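Local coordinates for protein deoxyhypusine hydroxylase (Homo sapiens, PDB 4D50) that catalyses the iron- and oxygen-dependent hydroxylation of deoxyhypusine on the translation factor eIF5A, the second and last step in the making of hypusine, at residues A[7-10]-A[11-14]; A[215-218]-A[219-222]. All coordinates share one frame; numbering follows the deposited sequence.

Both contacts are local, between adjacent four-residue segments of one helix in an all-helical chain, but they sample different depths of it. Contact 1 (7-10 with 11-14) lies on helix 3-20, its centre about 26 Å from the centre of the chain, whereas contact 2 (215-218 with 219-222) runs to the C-terminal end of helix 208-221 at about 10 Å from that point. Their centres are about 32 Å apart and their nearest atoms about 22 Å, so they do not touch. Contact 2 borders the diiron centre: the side chain of Tyr216 is about 6 Å from a bound iron and about 8 Å from the peroxide. Contact 1 lies far from it, with a guanidine about 4 Å from the Glu9 side chain.

Contact 1: residues A[7-10]-A[11-14]; sequences VTEQ and EVDA
Glu9 and Val12 lie side by side and point the same way, the carboxylate OE1 of Glu9 resting 4.0 Å from CB of Val12. The bend of the glutamate chain at chi2 (-46°) brings OE1 alongside the valine instead of letting the chain run straight out. Val12 in turn sets one methyl close to the preceding turn: with CG2 beside its own backbone N, that methyl comes within 3.2 Å of Thr8 O. The same carbonyl accepts the nearly straight bond from Val12 N (2.8 Å, N-H...O angle 173°). Glu11 N to Val7 O (3.0 Å), Asp13 N to Glu9 O and Ala14 N to Gln10 O repeat the i to i+4 pattern; Asp13 N also makes a weak bond to Gln10 O.

One turn apart, Glu9 OE1 and Asp13 OD1 are 5.4 Å from each other, two like charges not in contact. A water placed between them donates to Asp13 OD1 at 3.2 Å and to Glu9 OE1 at 2.4 Å, the latter so short that the water's exact place, and with it any screening of the two charges, is uncertain.

Further out, Asp13 OD1 also accepts a bond from Trp47 NE1, which anchors that oxygen, while a bound guanidine touches Glu9. Thr8 OG1 bonds back to Gly4 O. Buried Val12 packs on Leu36 and Leu39 of helix 26-39, whereas Val7, Gln10, Glu11 and Ala14 are exposed. This is the pattern of an amphipathic alpha-helix, here the N-terminal helix of an all-helical HEAT-like repeat protein.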
loop_
_atom_site.group_PDB
_atom_site.type_symbol
_atom_site.label_atom_id
_atom_site.label_comp_id
_atom_site.label_asym_id
_atom_site.label_seq_id
_atom_site.Cartn_x
_atom_site.Cartn_y
_atom_site.Cartn_z
ATOM N N VAL A 7 -26.464 -15.827 0.743
ATOM C CA VAL A 7 -26.030 -15.418 -0.589
ATOM C C VAL A 7 -24.624 -14.785 -0.473
ATOM O O VAL A 7 -23.749 -15.094 -1.234
ATOM C CB VAL A 7 -26.991 -14.415 -1.189
ATOM C CG1 VAL A 7 -26.479 -13.838 -2.504
ATOM C CG2 VAL A 7 -28.327 -15.076 -1.399
ATOM N N THR A 8 -24.423 -13.936 0.515
ATOM C CA THR A 8 -23.165 -13.280 0.594
ATOM C C THR A 8 -22.065 -14.309 0.880
ATOM O O THR A 8 -20.964 -14.239 0.309
ATOM C CB THR A 8 -23.201 -12.203 1.674
ATOM O OG1 THR A 8 -24.335 -11.347 1.435
ATOM C CG2 THR A 8 -21.899 -11.404 1.613
ATOM N N GLU A 9 -22.309 -15.271 1.774
ATOM C CA GLU A 9 -21.245 -16.244 2.038
ATOM C C GLU A 9 -20.977 -17.190 0.839
ATOM O O GLU A 9 -19.827 -17.567 0.613
ATOM C CB GLU A 9 -21.422 -16.947 3.402
ATOM C CG GLU A 9 -21.291 -15.994 4.636
ATOM C CD GLU A 9 -20.084 -15.010 4.627
ATOM O OE1 GLU A 9 -18.923 -15.440 4.483
ATOM O OE2 GLU A 9 -20.274 -13.771 4.757
ATOM N N GLN A 10 -22.005 -17.531 0.062
ATOM C CA GLN A 10 -21.805 -18.202 -1.216
ATOM C C GLN A 10 -20.877 -17.379 -2.119
ATOM O O GLN A 10 -19.936 -17.928 -2.728
ATOM C CB GLN A 10 -23.129 -18.397 -1.969
ATOM C CG GLN A 10 -24.051 -19.474 -1.391
ATOM C CD GLN A 10 -25.213 -19.857 -2.315
ATOM O OE1 GLN A 10 -25.527 -19.193 -3.288
ATOM N NE2 GLN A 10 -25.872 -20.941 -1.978
ATOM N N GLU A 11 -21.151 -16.083 -2.242
ATOM C CA GLU A 11 -20.365 -15.243 -3.166
ATOM C C GLU A 11 -18.921 -15.111 -2.656
ATOM O O GLU A 11 -17.915 -15.171 -3.424
ATOM C CB GLU A 11 -21.002 -13.870 -3.345
ATOM C CG GLU A 11 -22.292 -13.884 -4.148
ATOM C CD GLU A 11 -22.103 -14.682 -5.438
ATOM O OE1 GLU A 11 -21.162 -14.360 -6.200
ATOM O OE2 GLU A 11 -22.859 -15.658 -5.645
ATOM N N VAL A 12 -18.789 -14.937 -1.358
ATOM C CA VAL A 12 -17.460 -15.004 -0.745
ATOM C C VAL A 12 -16.616 -16.264 -1.093
ATOM O O VAL A 12 -15.407 -16.184 -1.348
ATOM C CB VAL A 12 -17.550 -14.812 0.790
ATOM C CG1 VAL A 12 -16.226 -15.128 1.473
ATOM C CG2 VAL A 12 -17.966 -13.389 1.142
ATOM N N ASP A 13 -17.221 -17.444 -1.059
ATOM C CA ASP A 13 -16.476 -18.682 -1.279
ATOM C C ASP A 13 -16.102 -18.831 -2.725
ATOM O O ASP A 13 -15.010 -19.286 -3.075
ATOM C CB ASP A 13 -17.326 -19.867 -0.823
ATOM C CG ASP A 13 -17.502 -19.886 0.662
ATOM O OD1 ASP A 13 -16.700 -19.212 1.379
ATOM O OD2 ASP A 13 -18.458 -20.562 1.140
ATOM N N ALA A 14 -16.988 -18.359 -3.575
ATOM C CA ALA A 14 -16.784 -18.342 -5.024
ATOM C C ALA A 14 -15.652 -17.430 -5.424
ATOM O O ALA A 14 -14.777 -17.833 -6.205
ATOM C CB ALA A 14 -18.046 -17.877 -5.705
HETATM O O HOH W 1 -17.796 -17.538 3.936
#

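Contact 2: residues A[215-218]-A[219-222]; sequences GYVL and GQLQ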
loop_
_atom_site.group_PDB
_atom_site.type_symbol
_atom_site.label_atom_id
_atom_site.label_comp_id
_atom_site.label_asym_id
_atom_site.label_seq_id
_atom_site.Cartn_x
_atom_site.Cartn_y
_atom_site.Cartn_z
ATOM N N GLY A 215 5.304 7.375 -3.799
ATOM C CA GLY A 215 4.705 6.768 -5.030
ATOM C C GLY A 215 3.208 6.475 -4.774
ATOM O O GLY A 215 2.347 6.802 -5.556
ATOM N N TYR A 216 2.911 5.816 -3.659
ATOM C CA TYR A 216 1.534 5.480 -3.320
ATOM C C TYR A 216 0.661 6.749 -3.207
ATOM O O TYR A 216 -0.423 6.834 -3.811
ATOM C CB TYR A 216 1.540 4.645 -2.013
ATOM C CG TYR A 216 0.195 4.398 -1.351
ATOM C CD1 TYR A 216 -0.320 5.284 -0.375
ATOM C CD2 TYR A 216 -0.563 3.241 -1.649
ATOM C CE1 TYR A 216 -1.571 5.046 0.251
ATOM C CE2 TYR A 216 -1.776 3.009 -1.010
ATOM C CZ TYR A 216 -2.282 3.924 -0.091
ATOM O OH TYR A 216 -3.497 3.640 0.585
ATOM N N VAL A 217 1.129 7.758 -2.462
ATOM C CA VAL A 217 0.314 8.943 -2.274
ATOM C C VAL A 217 0.158 9.752 -3.577
ATOM O O VAL A 217 -0.932 10.271 -3.807
ATOM C CB VAL A 217 0.775 9.891 -1.190
ATOM C CG1 VAL A 217 0.888 9.188 0.189
ATOM C CG2 VAL A 217 2.088 10.467 -1.465
ATOM N N LEU A 218 1.158 9.721 -4.441
ATOM C CA LEU A 218 1.045 10.318 -5.781
ATOM C C LEU A 218 -0.028 9.574 -6.597
ATOM O O LEU A 218 -0.814 10.228 -7.343
ATOM C CB LEU A 218 2.410 10.390 -6.489
ATOM C CG LEU A 218 3.341 11.488 -5.991
ATOM C CD1 LEU A 218 4.759 11.286 -6.538
ATOM C CD2 LEU A 218 2.776 12.870 -6.155
ATOM N N GLY A 219 -0.132 8.254 -6.481
ATOM C CA GLY A 219 -1.163 7.482 -7.105
ATOM C C GLY A 219 -2.530 7.761 -6.529
ATOM O O GLY A 219 -3.579 7.716 -7.237
ATOM N N GLN A 220 -2.596 8.156 -5.240
ATOM C CA GLN A 220 -3.890 8.492 -4.625
ATOM C C GLN A 220 -4.321 9.853 -5.052
ATOM O O GLN A 220 -5.521 10.019 -5.443
ATOM C CB GLN A 220 -3.764 8.486 -3.099
ATOM C CG GLN A 220 -3.619 7.149 -2.465
ATOM C CD GLN A 220 -3.765 7.290 -0.940
ATOM O OE1 GLN A 220 -2.999 7.991 -0.273
ATOM N NE2 GLN A 220 -4.790 6.675 -0.433
ATOM N N LEU A 221 -3.390 10.815 -5.014
ATOM C CA LEU A 221 -3.632 12.213 -5.403
ATOM C C LEU A 221 -3.996 12.254 -6.901
ATOM O O LEU A 221 -4.916 12.980 -7.308
ATOM C CB LEU A 221 -2.405 13.054 -5.214
ATOM C CG LEU A 221 -2.493 14.538 -5.542
ATOM C CD1 LEU A 221 -3.681 15.241 -4.837
ATOM C CD2 LEU A 221 -1.213 15.177 -5.142
ATOM N N GLN A 222 -3.349 11.413 -7.690
ATOM C CA GLN A 222 -3.797 11.271 -9.092
ATOM C C GLN A 222 -3.662 12.570 -9.877
ATOM O O GLN A 222 -4.388 12.774 -10.884
ATOM C CB GLN A 222 -5.266 10.728 -9.168
ATOM C CG GLN A 222 -5.353 9.271 -9.544
ATOM C CD GLN A 222 -6.763 8.817 -9.909
ATOM O OE1 GLN A 222 -7.325 7.944 -9.283
ATOM N NE2 GLN A 222 -7.340 9.414 -10.950
#
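Gln220 lays its amide against the ring of Tyr216, one helical turn earlier, with the two planes 39° apart, too inclined for a parallel stack. The closest approach is OE1 of Gln220 to CE1 of Tyr216, 3.3 Å, and the amide carbon CD of Gln220 is 3.4 Å from the same CE1. Further along, NE2 of Gln220 stands 3.5 Å from OH of Tyr216, but the angle is poor and no hydrogen bond results. Gln220 CG sits 4.0 Å above the ring plane, displaced toward the rim. A chi1 of 170° turns CG of Tyr216 opposite the backbone N and beside the carbonyl carbon, which brings the ring's far end nearer the Gln220 side chain although CB points away.

The polar ends are held by others: Tyr216 OH bonds to Tyr65 OH, Gln220 OE1 to Arg188 NH1 and Gln220 NE2 to Ser151 OG. With the ring and hydroxyl of Tyr216 cut back to an alanine here, the Gln220 amide would probably lose its aromatic neighbour and Tyr65 OH this partner. In the backbone, Gln220 N bonds to Tyr216 O (2.9 Å) and Leu221 N to Val217 O (2.8 Å). Gln222 N still reaches Leu218 O, yet its positive phi of 63° ends the helix.

Helix 208-221 belongs to the fourth HEAT-like PBS-type repeat (210-236) and packs among its neighbours: Val217 on helices 177-190 and 193-201, Leu218 and Leu221 also on 193-201, while the Tyr216 side chain touches Glu246, an iron ligand on helix 241-254.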